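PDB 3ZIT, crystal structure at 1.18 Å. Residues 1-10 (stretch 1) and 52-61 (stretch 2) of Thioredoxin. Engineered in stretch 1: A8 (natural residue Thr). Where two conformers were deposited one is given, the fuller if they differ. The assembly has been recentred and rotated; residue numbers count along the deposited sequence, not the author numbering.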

# COMPACT_ATOMS: atom_id res chain seq x y z
N MET B 1 16.38 -8.30 18.19
CA MET B 1 15.29 -7.99 17.13
C MET B 1 13.98 -7.65 17.84
O MET B 1 13.60 -8.34 18.79
CB MET B 1 14.99 -9.14 16.03
CG MET B 1 16.17 -9.71 15.23
SD MET B 1 15.60 -10.83 13.91
CE MET B 1 15.11 -12.20 14.97
N LYS B 2 13.29 -6.66 17.34
CA LYS B 2 11.94 -6.40 17.78
C LYS B 2 11.06 -7.34 17.01
O LYS B 2 11.38 -7.87 15.88
CB LYS B 2 11.50 -4.94 17.52
CG LYS B 2 12.56 -3.92 17.82
CD LYS B 2 13.06 -4.10 19.18
CE LYS B 2 13.88 -2.84 19.49
NZ LYS B 2 13.52 -2.36 20.85
N LYS B 3 9.85 -7.58 17.50
CA LYS B 3 8.96 -8.57 16.89
C LYS B 3 8.61 -8.23 15.44
O LYS B 3 8.52 -9.11 14.59
CB LYS B 3 7.71 -8.73 17.73
CG LYS B 3 6.75 -9.77 17.34
CD LYS B 3 7.40 -11.11 17.48
CE LYS B 3 6.44 -12.29 17.88
NZ LYS B 3 6.09 -12.98 19.22
N ILE B 4 8.35 -6.95 15.19
CA ILE B 4 8.08 -6.45 13.87
C ILE B 4 8.93 -5.29 13.59
O ILE B 4 8.80 -4.23 14.30
CB ILE B 4 6.62 -6.09 13.58
CG1 ILE B 4 5.63 -7.13 14.09
CG2 ILE B 4 6.38 -5.71 12.16
CD1 ILE B 4 4.42 -6.55 14.68
N GLU B 5 9.87 -5.37 12.64
CA GLU B 5 10.79 -4.31 12.29
C GLU B 5 10.55 -3.88 10.87
O GLU B 5 10.48 -4.74 9.98
CB GLU B 5 12.25 -4.70 12.43
CG GLU B 5 12.65 -5.11 13.84
CD GLU B 5 14.15 -5.54 13.91
OE1 GLU B 5 14.78 -5.83 12.88
OE2 GLU B 5 14.65 -5.81 14.98
N VAL B 6 10.48 -2.59 10.63
CA VAL B 6 10.35 -2.02 9.28
C VAL B 6 11.57 -1.22 8.96
O VAL B 6 11.88 -0.26 9.68
CB VAL B 6 9.08 -1.17 9.19
CG1 VAL B 6 8.99 -0.53 7.82
CG2 VAL B 6 7.87 -1.99 9.52
N TYR B 7 12.26 -1.57 7.89
CA TYR B 7 13.41 -0.83 7.40
C TYR B 7 12.98 0.01 6.20
O TYR B 7 12.45 -0.53 5.21
CB TYR B 7 14.56 -1.78 7.01
CG TYR B 7 15.11 -2.50 8.24
CD1 TYR B 7 14.49 -3.59 8.77
CD2 TYR B 7 16.19 -1.95 8.92
CE1 TYR B 7 14.88 -4.14 9.99
CE2 TYR B 7 16.60 -2.48 10.14
CZ TYR B 7 15.95 -3.54 10.68
OH TYR B 7 16.36 -4.02 11.91
N ALA B 8 13.23 1.32 6.31
CA ALA B 8 12.76 2.27 5.33
C ALA B 8 13.84 3.32 5.08
O ALA B 8 14.89 3.30 5.71
CB ALA B 8 11.48 2.97 5.82
N GLN B 9 13.57 4.23 4.18
CA GLN B 9 14.45 5.38 3.92
C GLN B 9 13.57 6.46 3.31
O GLN B 9 12.44 6.18 2.86
CB GLN B 9 15.67 5.06 3.15
CG GLN B 9 15.33 4.65 1.74
CD GLN B 9 16.62 4.39 0.84
OE1 GLN B 9 17.70 4.08 1.25
NE2 GLN B 9 16.41 4.48 -0.44
N PRO B 10 14.10 7.69 3.23
CA PRO B 10 13.36 8.79 2.58
C PRO B 10 13.26 8.53 1.05
O PRO B 10 14.01 7.72 0.44
CB PRO B 10 14.29 10.01 2.74
CG PRO B 10 15.12 9.65 3.89
CD PRO B 10 15.35 8.18 3.84
N SER B 52 17.51 -3.59 -0.29
CA SER B 52 16.67 -2.43 -0.54
C SER B 52 15.59 -2.34 0.52
O SER B 52 15.33 -3.26 1.28
CB SER B 52 16.07 -2.52 -1.95
OG SER B 52 15.08 -3.54 -2.00
N THR B 53 14.93 -1.17 0.53
CA THR B 53 13.74 -0.93 1.34
C THR B 53 12.57 -0.81 0.46
O THR B 53 12.66 -0.44 -0.70
CB THR B 53 13.96 0.33 2.21
OG1 THR B 53 14.23 1.44 1.33
CG2 THR B 53 15.12 0.15 3.17
N PRO B 54 11.36 -1.07 0.98
CA PRO B 54 11.10 -1.56 2.37
C PRO B 54 11.58 -3.01 2.49
O PRO B 54 11.54 -3.80 1.56
CB PRO B 54 9.57 -1.52 2.47
CG PRO B 54 9.11 -1.68 1.03
CD PRO B 54 10.13 -0.98 0.18
N THR B 55 11.97 -3.32 3.75
CA THR B 55 12.17 -4.69 4.18
C THR B 55 11.49 -4.78 5.55
O THR B 55 11.70 -3.87 6.37
CB THR B 55 13.65 -5.07 4.25
OG1 THR B 55 14.13 -5.18 2.88
CG2 THR B 55 13.84 -6.46 4.85
N VAL B 56 10.70 -5.82 5.79
CA VAL B 56 10.03 -5.99 7.05
C VAL B 56 10.51 -7.32 7.61
O VAL B 56 10.60 -8.31 6.88
CB VAL B 56 8.52 -5.97 6.88
CG1 VAL B 56 7.80 -6.06 8.23
CG2 VAL B 56 8.07 -4.68 6.18
N VAL B 57 10.78 -7.36 8.94
CA VAL B 57 11.19 -8.58 9.63
C VAL B 57 10.08 -8.89 10.62
O VAL B 57 9.76 -8.07 11.47
CB VAL B 57 12.56 -8.43 10.27
CG1 VAL B 57 12.96 -9.78 10.84
CG2 VAL B 57 13.56 -7.97 9.23
N ILE B 58 9.50 -10.11 10.51
CA ILE B 58 8.34 -10.49 11.30
C ILE B 58 8.73 -11.74 12.08
O ILE B 58 8.83 -12.83 11.50
CB ILE B 58 7.14 -10.75 10.45
CG1 ILE B 58 6.81 -9.50 9.63
CG2 ILE B 58 5.94 -11.20 11.32
CD1 ILE B 58 5.90 -9.66 8.53
N ASP B 59 8.98 -11.58 13.39
CA ASP B 59 9.42 -12.73 14.21
C ASP B 59 10.61 -13.44 13.57
O ASP B 59 10.69 -14.69 13.62
CB ASP B 59 8.24 -13.66 14.46
CG ASP B 59 8.40 -14.45 15.72
OD1 ASP B 59 9.20 -14.08 16.61
OD2 ASP B 59 7.70 -15.50 15.79
N GLY B 60 11.52 -12.67 13.00
CA GLY B 60 12.72 -13.24 12.37
C GLY B 60 12.63 -13.47 10.89
O GLY B 60 13.64 -13.67 10.26
N GLU B 61 11.42 -13.48 10.33
CA GLU B 61 11.29 -13.81 8.91
C GLU B 61 11.40 -12.50 8.10
O GLU B 61 10.67 -11.53 8.34
CB GLU B 61 9.95 -14.43 8.68
CG GLU B 61 9.64 -14.74 7.24
CD GLU B 61 9.99 -16.09 6.86
OE1 GLU B 61 9.90 -16.95 7.68
OE2 GLU B 61 10.18 -16.29 5.64
O HOH W 1 11.64 -9.58 13.66
O HOH W 2 11.63 -10.43 14.75
O HOH W 3 17.57 1.26 1.14

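Two stretches of this thioredoxin chain pair as an antiparallel ladder: strand 4-8 runs against strand 55-58 at 170°, axes 4.7 Å apart at their closest, and 662 Å² is buried between the stretches. At the start of stretch 1, M1 curls over the turn that follows the second strand: its CE lies 3.7 Å from G60 CA and its SD 4.2 Å from V57 CG1. That turn, type I' from I58 to E61, has G60 at a phi of 95°, where a CB would be jammed against the preceding carbonyl oxygen and would also meet M1 CE. K2 contributes backbone: a water, modelled at two sites too close together to be filled at once, lies 2.8 Å from K2 O at either site and accepts from G60 N (3.2 Å from water 1; 2.8 Å and weak from water 2), linking the loop before the strand to the turn. K3 O receives the first direct bond, from D59 N at 2.8 Å and nearly straight (176°); the side chains add a looser attraction, K3 NZ standing 4.2 Å from D59 OD1, beyond salt-bridge range. I4 faces I58 in a non-hydrogen-bonded pair, so its CA-H instead points at V57 O (CA to O 3.3 Å), while I4 CG2 packs on V56 CG1 at 4.2 Å. E5 and V57 bond reciprocally, E5 N to V57 O at 2.9 Å and V57 N to E5 O at 2.8 Å. Within stretch 1 the buried E5 carboxylate takes bonds at OE2 from K2 N (2.9 Å) and at OE1 from Y7 OH (2.6 Å); OE1 is also bonded elsewhere in the structure. V6 shares the I4 face, and its CG2 touches V56 CG1 at 4.3 Å. Y7 closes the ladder: Y7 N gives to T55 O at 2.8 Å, T55 N returns a longer bond to Y7 O at 3.2 Å, and ring atom CE1 rests 4.1 Å from V57 CG2. Beyond it, the CA of engineered A8 lies 3.8 Å from T53 CG2, and Q9 CG reaches T53 OG1 at 3.4 Å.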